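Nickel-dependent hydrogenase large subunit (Allochromatium vinosum, PDB 3MYR) catalyses, as the nickel- and iron-binding subunit of a heterodimeric [NiFe] hydrogenase, the oxidation of molecular hydrogen with transfer of its electrons to an acceptor. Local coordinates at residues E3-V7 / K365-V369; A29-S33 / A514-D518; Y333-V337 / G348-L352. All coordinates share one frame; numbering follows the deposited sequence.

Contact 1: E3-V7 / K365-V369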
loop_
_atom_site.group_PDB
_atom_site.type_symbol
_atom_site.label_atom_id
_atom_site.label_comp_id
_atom_site.label_asym_id
_atom_site.label_seq_id
_atom_site.Cartn_x
_atom_site.Cartn_y
_atom_site.Cartn_z
ATOM N N GLU B 3 24.250 -16.881 -16.713
ATOM C CA GLU B 3 23.158 -17.675 -16.219
ATOM C C GLU B 3 21.801 -17.022 -16.196
ATOM O O GLU B 3 21.251 -16.839 -17.226
ATOM C CB GLU B 3 23.476 -18.201 -14.869
ATOM C CG GLU B 3 24.227 -17.250 -14.185
ATOM C CD GLU B 3 25.030 -17.868 -13.224
ATOM O OE1 GLU B 3 26.115 -17.372 -13.040
ATOM O OE2 GLU B 3 24.581 -18.864 -12.648
ATOM N N ARG B 4 21.209 -16.776 -15.057
ATOM C CA ARG B 4 19.862 -16.265 -15.083
ATOM C C ARG B 4 19.732 -14.849 -15.581
ATOM O O ARG B 4 20.543 -14.020 -15.318
ATOM C CB ARG B 4 19.243 -16.361 -13.711
ATOM C CG ARG B 4 18.666 -17.655 -13.369
ATOM C CD ARG B 4 18.234 -17.633 -11.956
ATOM N NE ARG B 4 18.844 -18.745 -11.388
ATOM C CZ ARG B 4 19.733 -18.776 -10.426
ATOM N NH1 ARG B 4 20.090 -17.747 -9.734
ATOM N NH2 ARG B 4 20.230 -19.934 -10.152
ATOM N N ILE B 5 18.647 -14.581 -16.255
ATOM C CA ILE B 5 18.237 -13.193 -16.557
ATOM C C ILE B 5 17.732 -12.531 -15.247
ATOM O O ILE B 5 17.118 -13.212 -14.394
ATOM C CB ILE B 5 17.157 -13.257 -17.643
ATOM C CG1 ILE B 5 17.816 -13.752 -18.983
ATOM C CG2 ILE B 5 16.404 -11.977 -17.797
ATOM C CD1 ILE B 5 18.984 -12.941 -19.472
ATOM N N VAL B 6 18.078 -11.265 -15.032
ATOM C CA VAL B 6 17.773 -10.608 -13.778
ATOM C C VAL B 6 16.934 -9.362 -14.060
ATOM O O VAL B 6 17.316 -8.528 -14.876
ATOM C CB VAL B 6 19.061 -10.214 -13.007
ATOM C CG1 VAL B 6 18.721 -9.308 -11.754
ATOM C CG2 VAL B 6 19.860 -11.484 -12.583
ATOM N N VAL B 7 15.800 -9.216 -13.380
ATOM C CA VAL B 7 15.150 -7.918 -13.304
ATOM C C VAL B 7 15.006 -7.368 -11.888
ATOM O O VAL B 7 14.231 -7.870 -11.056
ATOM C CB VAL B 7 13.915 -7.811 -14.232
ATOM C CG1 VAL B 7 13.450 -9.101 -14.944
ATOM C CG2 VAL B 7 13.014 -6.547 -14.162
ATOM N N LYS B 365 25.595 -10.095 -8.672
ATOM C CA LYS B 365 24.884 -10.137 -9.953
ATOM C C LYS B 365 23.844 -11.268 -9.986
ATOM O O LYS B 365 22.941 -11.244 -10.809
ATOM C CB LYS B 365 25.879 -10.318 -11.143
ATOM C CG LYS B 365 27.014 -9.288 -11.223
ATOM C CD LYS B 365 26.460 -7.848 -11.300
ATOM C CE LYS B 365 26.477 -7.309 -12.760
ATOM N NZ LYS B 365 25.623 -6.062 -12.975
ATOM N N GLN B 366 23.989 -12.268 -9.125
ATOM C CA GLN B 366 23.068 -13.424 -9.108
ATOM C C GLN B 366 22.762 -13.825 -7.677
ATOM O O GLN B 366 23.676 -13.964 -6.883
ATOM C CB GLN B 366 23.721 -14.672 -9.715
ATOM C CG GLN B 366 24.009 -14.585 -11.179
ATOM C CD GLN B 366 22.928 -15.291 -12.003
ATOM O OE1 GLN B 366 22.715 -16.550 -11.864
ATOM N NE2 GLN B 366 22.274 -14.520 -12.880
ATOM N N LEU B 367 21.509 -14.142 -7.384
ATOM C CA LEU B 367 21.216 -14.860 -6.143
ATOM C C LEU B 367 21.829 -16.264 -6.121
ATOM O O LEU B 367 22.149 -16.836 -7.152
ATOM C CB LEU B 367 19.724 -15.000 -5.971
ATOM C CG LEU B 367 19.063 -13.633 -5.703
ATOM C CD1 LEU B 367 17.608 -13.639 -6.240
ATOM C CD2 LEU B 367 19.095 -13.195 -4.287
ATOM N N ASP B 368 21.924 -16.858 -4.946
ATOM C CA ASP B 368 22.166 -18.271 -4.893
ATOM C C ASP B 368 20.829 -18.880 -4.427
ATOM O O ASP B 368 20.393 -18.708 -3.294
ATOM C CB ASP B 368 23.326 -18.536 -3.911
ATOM C CG ASP B 368 23.588 -20.036 -3.657
ATOM O OD1 ASP B 368 22.766 -20.938 -3.937
ATOM O OD2 ASP B 368 24.655 -20.298 -3.132
ATOM N N VAL B 369 20.254 -19.690 -5.284
ATOM C CA VAL B 369 18.907 -20.125 -5.152
ATOM C C VAL B 369 18.900 -21.568 -4.566
ATOM O O VAL B 369 17.843 -22.145 -4.333
ATOM C CB VAL B 369 18.348 -19.956 -6.582
ATOM C CG1 VAL B 369 18.314 -21.194 -7.521
ATOM C CG2 VAL B 369 17.572 -18.753 -6.823
HETATM O O HOH W 1 22.024 -20.235 -8.083
#
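The guanidinium of Arg4 is sandwiched between two residues of 365-369: Val369 lies over one face, its CG1 3.5 Å from Arg4 NH2, and the amide oxygen of Gln366 sits over the opposite face, OE1 being 3.6 Å from Arg4 NH1. The guanidinium and amide planes are only 22° apart. At the edge, near the guanidinium plane, are the carbonyl O of Leu367, which takes a weak, long hydrogen bond of 3.4 Å from Arg4 NH1, and a water 2.8 Å from Arg4 NH2 that also accepts a weak bond from Val369 N. The stronger partner of Arg4 NH1 is Glu20, in a salt bridge, and Glu20 also takes the backbone N-H of Leu367, so one carboxylate holds both sides of the contact. Strand 5-7 is an outer strand of the three-stranded antiparallel sheet 5-7, 17-24, 27-35, and the irregular segment 365-369 passes beside this N-terminal end at the protein surface, well away from the metal sites. Gln366 reaches across because its chain bends at CB-CG (chi2 -99°), which brings NE2 to the carbonyl O of Arg4 at 3.0 Å; with an angle of 129° at the hydrogen, this bond too is weak. With an alanine at Gln366, the Arg4 carbonyl would probably lose this donor and the guanidinium its amide cover on one face. Farther along the strand, Val6 CG2, placed anti to its own carbonyl carbon, touches Lys365 O at 3.6 Å and Gln366 NE2 at 3.9 Å.

Contact 2: A29-S33 / A514-D518; sequences AQAYS and AGPRD
Arg517 reaches Tyr32 and Ala31 with an extended side chain. From CB, CG sets out anti to the carbonyl carbon (chi1 -76°), and the chain then runs nearly straight to NE, which comes within 3.9 Å of Tyr32 CE1. CZ lies over the same ring, 4.3 Å from its centroid and 33° off the normal, an off-centre cation-pi contact in which guanidinium and ring stack with their planes 26° apart. Beyond CZ, both terminal nitrogens turn to one acceptor: NH1 donates to Ala31 O at 2.7 Å, in the carbonyl plane, and NH2 adds a weak bond to that oxygen at 3.1 Å. NH1 also forms a salt bridge with Glu527, whose carboxylate takes the backbone N-H of Ser33 as well. Strand 27-35 is an outer strand of the N-terminal antiparallel sheet, with a classic beta bulge at Ala29 and Gln30 opposite Gln22; the loop carrying Arg517 follows helix 509-514, whose last residue, Ala514, has its side chain about 8 Å from the nickel-iron centre. That helix end is tied to the strand by Ser33 OG, which donates to Ala514 O at 2.8 Å, while a water donates both to this oxygen and to Ser33 O.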
loop_
_atom_site.group_PDB
_atom_site.type_symbol
_atom_site.label_atom_id
_atom_site.label_comp_id
_atom_site.label_asym_id
_atom_site.label_seq_id
_atom_site.Cartn_x
_atom_site.Cartn_y
_atom_site.Cartn_z
ATOM N N ALA B 29 12.100 -20.993 -18.358
ATOM C CA ALA B 29 12.090 -22.399 -17.876
ATOM C C ALA B 29 11.877 -22.483 -16.358
ATOM O O ALA B 29 11.050 -23.269 -15.904
ATOM C CB ALA B 29 13.378 -23.165 -18.292
ATOM N N GLN B 30 12.592 -21.664 -15.588
ATOM C CA GLN B 30 12.355 -21.544 -14.131
ATOM C C GLN B 30 12.400 -20.071 -13.761
ATOM O O GLN B 30 13.252 -19.316 -14.273
ATOM C CB GLN B 30 13.404 -22.281 -13.281
ATOM C CG GLN B 30 13.433 -23.838 -13.325
ATOM C CD GLN B 30 12.267 -24.521 -12.551
ATOM O OE1 GLN B 30 11.253 -24.904 -13.168
ATOM N NE2 GLN B 30 12.422 -24.712 -11.221
ATOM N N ALA B 31 11.514 -19.660 -12.860
ATOM C CA ALA B 31 11.546 -18.301 -12.340
ATOM C C ALA B 31 11.750 -18.312 -10.805
ATOM O O ALA B 31 11.299 -19.234 -10.092
ATOM C CB ALA B 31 10.250 -17.572 -12.715
ATOM N N TYR B 32 12.396 -17.259 -10.302
ATOM C CA TYR B 32 12.659 -17.105 -8.862
ATOM C C TYR B 32 12.251 -15.686 -8.456
ATOM O O TYR B 32 12.565 -14.714 -9.176
ATOM C CB TYR B 32 14.137 -17.355 -8.512
ATOM C CG TYR B 32 14.582 -18.699 -8.971
ATOM C CD1 TYR B 32 14.599 -19.799 -8.085
ATOM C CD2 TYR B 32 14.951 -18.906 -10.303
ATOM C CE1 TYR B 32 14.966 -21.054 -8.521
ATOM C CE2 TYR B 32 15.344 -20.184 -10.754
ATOM C CZ TYR B 32 15.324 -21.243 -9.852
ATOM O OH TYR B 32 15.731 -22.508 -10.265
ATOM N N SER B 33 11.457 -15.615 -7.371
ATOM C CA SER B 33 10.907 -14.372 -6.821
ATOM C C SER B 33 11.648 -14.073 -5.495
ATOM O O SER B 33 11.697 -14.919 -4.582
ATOM C CB SER B 33 9.418 -14.552 -6.513
ATOM O OG SER B 33 8.954 -13.353 -5.892
ATOM N N ALA B 514 4.054 -14.037 -3.666
ATOM C CA ALA B 514 5.428 -13.730 -4.111
ATOM C C ALA B 514 6.484 -14.612 -3.405
ATOM O O ALA B 514 7.714 -14.493 -3.654
ATOM C CB ALA B 514 5.702 -12.280 -3.791
ATOM N N GLY B 515 6.052 -15.385 -2.424
ATOM C CA GLY B 515 6.993 -16.095 -1.549
ATOM C C GLY B 515 7.709 -17.175 -2.352
ATOM O O GLY B 515 7.242 -17.582 -3.426
ATOM N N PRO B 516 8.854 -17.648 -1.855
ATOM C CA PRO B 516 9.671 -18.496 -2.737
ATOM C C PRO B 516 9.278 -19.966 -2.600
ATOM O O PRO B 516 8.175 -20.302 -2.097
ATOM C CB PRO B 516 11.113 -18.252 -2.209
ATOM C CG PRO B 516 10.863 -18.169 -0.681
ATOM C CD PRO B 516 9.548 -17.316 -0.581
ATOM N N ARG B 517 10.169 -20.833 -3.065
ATOM C CA ARG B 517 9.963 -22.286 -3.013
ATOM C C ARG B 517 10.005 -22.812 -1.600
ATOM O O ARG B 517 10.575 -22.166 -0.727
ATOM C CB ARG B 517 10.991 -22.998 -3.851
ATOM C CG ARG B 517 10.730 -22.921 -5.355
ATOM C CD ARG B 517 12.046 -23.097 -6.198
ATOM N NE ARG B 517 11.773 -23.194 -7.659
ATOM C CZ ARG B 517 11.429 -22.165 -8.454
ATOM N NH1 ARG B 517 11.358 -20.934 -7.968
ATOM N NH2 ARG B 517 11.182 -22.356 -9.766
ATOM N N ASP B 518 9.427 -24.010 -1.408
ATOM C CA ASP B 518 9.402 -24.713 -0.125
ATOM C C ASP B 518 10.315 -25.940 -0.222
ATOM O O ASP B 518 11.116 -26.045 -1.152
ATOM C CB ASP B 518 7.955 -25.131 0.279
ATOM C CG ASP B 518 7.328 -26.128 -0.709
ATOM O OD1 ASP B 518 8.071 -26.807 -1.465
ATOM O OD2 ASP B 518 6.080 -26.183 -0.803
HETATM O O HOH W 2 10.212 -14.609 -2.539
#

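Contact 3: Y333-V337 / G348-L352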
loop_
_atom_site.group_PDB
_atom_site.type_symbol
_atom_site.label_atom_id
_atom_site.label_comp_id
_atom_site.label_asym_id
_atom_site.label_seq_id
_atom_site.Cartn_x
_atom_site.Cartn_y
_atom_site.Cartn_z
ATOM N N TYR B 333 15.886 -16.907 7.002
ATOM C CA TYR B 333 15.402 -16.975 8.361
ATOM C C TYR B 333 15.965 -18.263 8.994
ATOM O O TYR B 333 16.342 -19.264 8.287
ATOM C CB TYR B 333 13.856 -17.028 8.429
ATOM C CG TYR B 333 13.204 -15.732 7.977
ATOM C CD1 TYR B 333 12.777 -15.574 6.636
ATOM C CD2 TYR B 333 13.086 -14.643 8.854
ATOM C CE1 TYR B 333 12.235 -14.376 6.192
ATOM C CE2 TYR B 333 12.553 -13.428 8.416
ATOM C CZ TYR B 333 12.158 -13.292 7.071
ATOM O OH TYR B 333 11.579 -12.111 6.606
ATOM N N GLU B 334 15.992 -18.235 10.315
ATOM C CA GLU B 334 16.361 -19.416 11.095
ATOM C C GLU B 334 15.162 -19.820 11.998
ATOM O O GLU B 334 14.538 -18.976 12.653
ATOM C CB GLU B 334 17.599 -19.036 11.921
ATOM C CG GLU B 334 18.459 -20.165 12.390
ATOM C CD GLU B 334 19.331 -20.760 11.276
ATOM O OE1 GLU B 334 19.410 -21.998 11.219
ATOM O OE2 GLU B 334 19.955 -20.009 10.482
ATOM N N TYR B 335 14.800 -21.098 11.974
ATOM C CA TYR B 335 13.786 -21.642 12.867
ATOM C C TYR B 335 14.507 -22.534 13.884
ATOM O O TYR B 335 15.244 -23.443 13.513
ATOM C CB TYR B 335 12.783 -22.535 12.099
ATOM C CG TYR B 335 11.661 -21.855 11.350
ATOM C CD1 TYR B 335 11.467 -20.459 11.411
ATOM C CD2 TYR B 335 10.784 -22.615 10.547
ATOM C CE1 TYR B 335 10.426 -19.846 10.703
ATOM C CE2 TYR B 335 9.734 -22.006 9.853
ATOM C CZ TYR B 335 9.563 -20.624 9.960
ATOM O OH TYR B 335 8.516 -20.042 9.337
ATOM N N SER B 336 14.217 -22.332 15.161
ATOM C CA SER B 336 14.770 -23.166 16.224
ATOM C C SER B 336 14.277 -24.593 16.116
ATOM O O SER B 336 14.933 -25.485 16.608
ATOM C CB SER B 336 14.401 -22.579 17.599
ATOM O OG SER B 336 13.024 -22.700 17.779
ATOM N N VAL B 337 13.152 -24.843 15.442
ATOM C CA VAL B 337 12.706 -26.238 15.288
ATOM C C VAL B 337 13.384 -26.919 14.105
ATOM O O VAL B 337 13.171 -28.105 13.875
ATOM C CB VAL B 337 11.158 -26.359 15.217
ATOM C CG1 VAL B 337 10.501 -25.852 16.565
ATOM C CG2 VAL B 337 10.600 -25.544 14.022
ATOM N N GLY B 348 4.907 -18.839 15.080
ATOM C CA GLY B 348 5.811 -18.302 14.039
ATOM C C GLY B 348 7.069 -17.802 14.682
ATOM O O GLY B 348 7.051 -17.417 15.848
ATOM N N GLN B 349 8.135 -17.701 13.897
ATOM C CA GLN B 349 9.396 -17.157 14.423
ATOM C C GLN B 349 9.981 -16.297 13.329
ATOM O O GLN B 349 9.854 -16.669 12.134
ATOM C CB GLN B 349 10.411 -18.296 14.707
ATOM C CG GLN B 349 10.021 -19.245 15.821
ATOM C CD GLN B 349 11.077 -20.360 16.009
ATOM O OE1 GLN B 349 12.270 -20.185 15.707
ATOM N NE2 GLN B 349 10.640 -21.492 16.545
ATOM N N THR B 350 10.616 -15.183 13.724
ATOM C CA THR B 350 11.144 -14.212 12.755
ATOM C C THR B 350 12.569 -13.881 13.225
ATOM O O THR B 350 12.781 -12.908 13.967
ATOM C CB THR B 350 10.219 -12.943 12.616
ATOM O OG1 THR B 350 8.890 -13.374 12.267
ATOM C CG2 THR B 350 10.703 -12.048 11.491
ATOM N N ASN B 351 13.488 -14.811 12.941
ATOM C CA ASN B 351 14.894 -14.635 13.305
ATOM C C ASN B 351 15.660 -14.429 11.985
ATOM O O ASN B 351 15.775 -15.361 11.195
ATOM C CB ASN B 351 15.457 -15.890 14.017
ATOM C CG ASN B 351 14.615 -16.304 15.250
ATOM O OD1 ASN B 351 14.394 -15.497 16.141
ATOM N ND2 ASN B 351 14.139 -17.534 15.275
ATOM N N LEU B 352 16.128 -13.220 11.740
ATOM C CA LEU B 352 16.694 -12.856 10.414
ATOM C C LEU B 352 18.057 -13.521 10.234
ATOM O O LEU B 352 18.899 -13.382 11.093
ATOM C CB LEU B 352 16.881 -11.333 10.284
ATOM C CG LEU B 352 15.698 -10.414 10.646
ATOM C CD1 LEU B 352 15.963 -8.954 10.178
ATOM C CD2 LEU B 352 14.474 -10.912 9.942
HETATM O O HOH W 3 12.633 -17.242 11.591
HETATM O O HOH W 4 7.145 -18.288 11.131
#
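Tyr333 and Leu352 form a single beta bridge, their CA atoms 4.8 Å apart, between two otherwise irregular and roughly antiparallel runs of the long loop that joins strand 324-327 to strand 378-381. The backbone hydrogen bond here goes from Glu334 N to Asn351 O, and the same oxygen receives a CA-H...O contact from Tyr333.

Side-chain amides take over beyond the bridge. Asn351 ND2 returns a bond to Glu334 O at 3.0 Å, fairly straight at 162°, the oxygen lying close to the amide plane. Gln349, whose chain runs out extended from CG (chi2 179°), grips Ser336 with both ends of its amide: OE1 accepts from Ser336 N at 2.9 Å, almost linearly, and NE2 donates to Ser336 OG at 2.9 Å, the hydroxyl tilted from the amide plane. The amide thus holds Ser336 by both its backbone N-H and its side-chain oxygen.

Apolar contact is concentrated on Tyr333, where CE2 meets Leu352 CD2 at 3.5 Å and Thr350 CG2 at 3.8 Å; the three side chains lie alongside, pointing the same way. Leu352 also packs on Phe85 of the small subunit, and the Tyr333 hydroxyl is bound by Trp375 O. Thr350 turns its own hydroxyl to Glu42, a ligand of the magnesium ion, with Lys377 and Gln505 as further partners, which makes Thr350 a second-shell residue of that metal site.

Two waters bridge the segments. One donates to Glu334 O and accepts from Asn351 N, with a weak bond to Gln349 O. The other accepts from Gln349 N and donates to Tyr335 OH at 2.9 Å, a hydroxyl also bonded to Glu326 O.

From the N terminus, the chain lays down strand 5-7 and, after strand 17-24, strand 27-35. Contact 3 is the first to close, a short loop between 333-337 and 348-352. Contact 1 closes a long one when 365-369 returns to the opening strand, and contact 2 another when 514-518 meets 29-33. Because their segments alternate along the sequence, these two long closures cross; they touch where Tyr32 meets Arg4 and Val369. Contact 3 is nested inside both and touches neither. Contacts 1 and 2 tie the N-terminal sheet to the loop before strand 378-381 and to the turn after helix 509-514, and contact 3 pairs two parts of the loop between strands 324-327 and 378-381 beside the magnesium site.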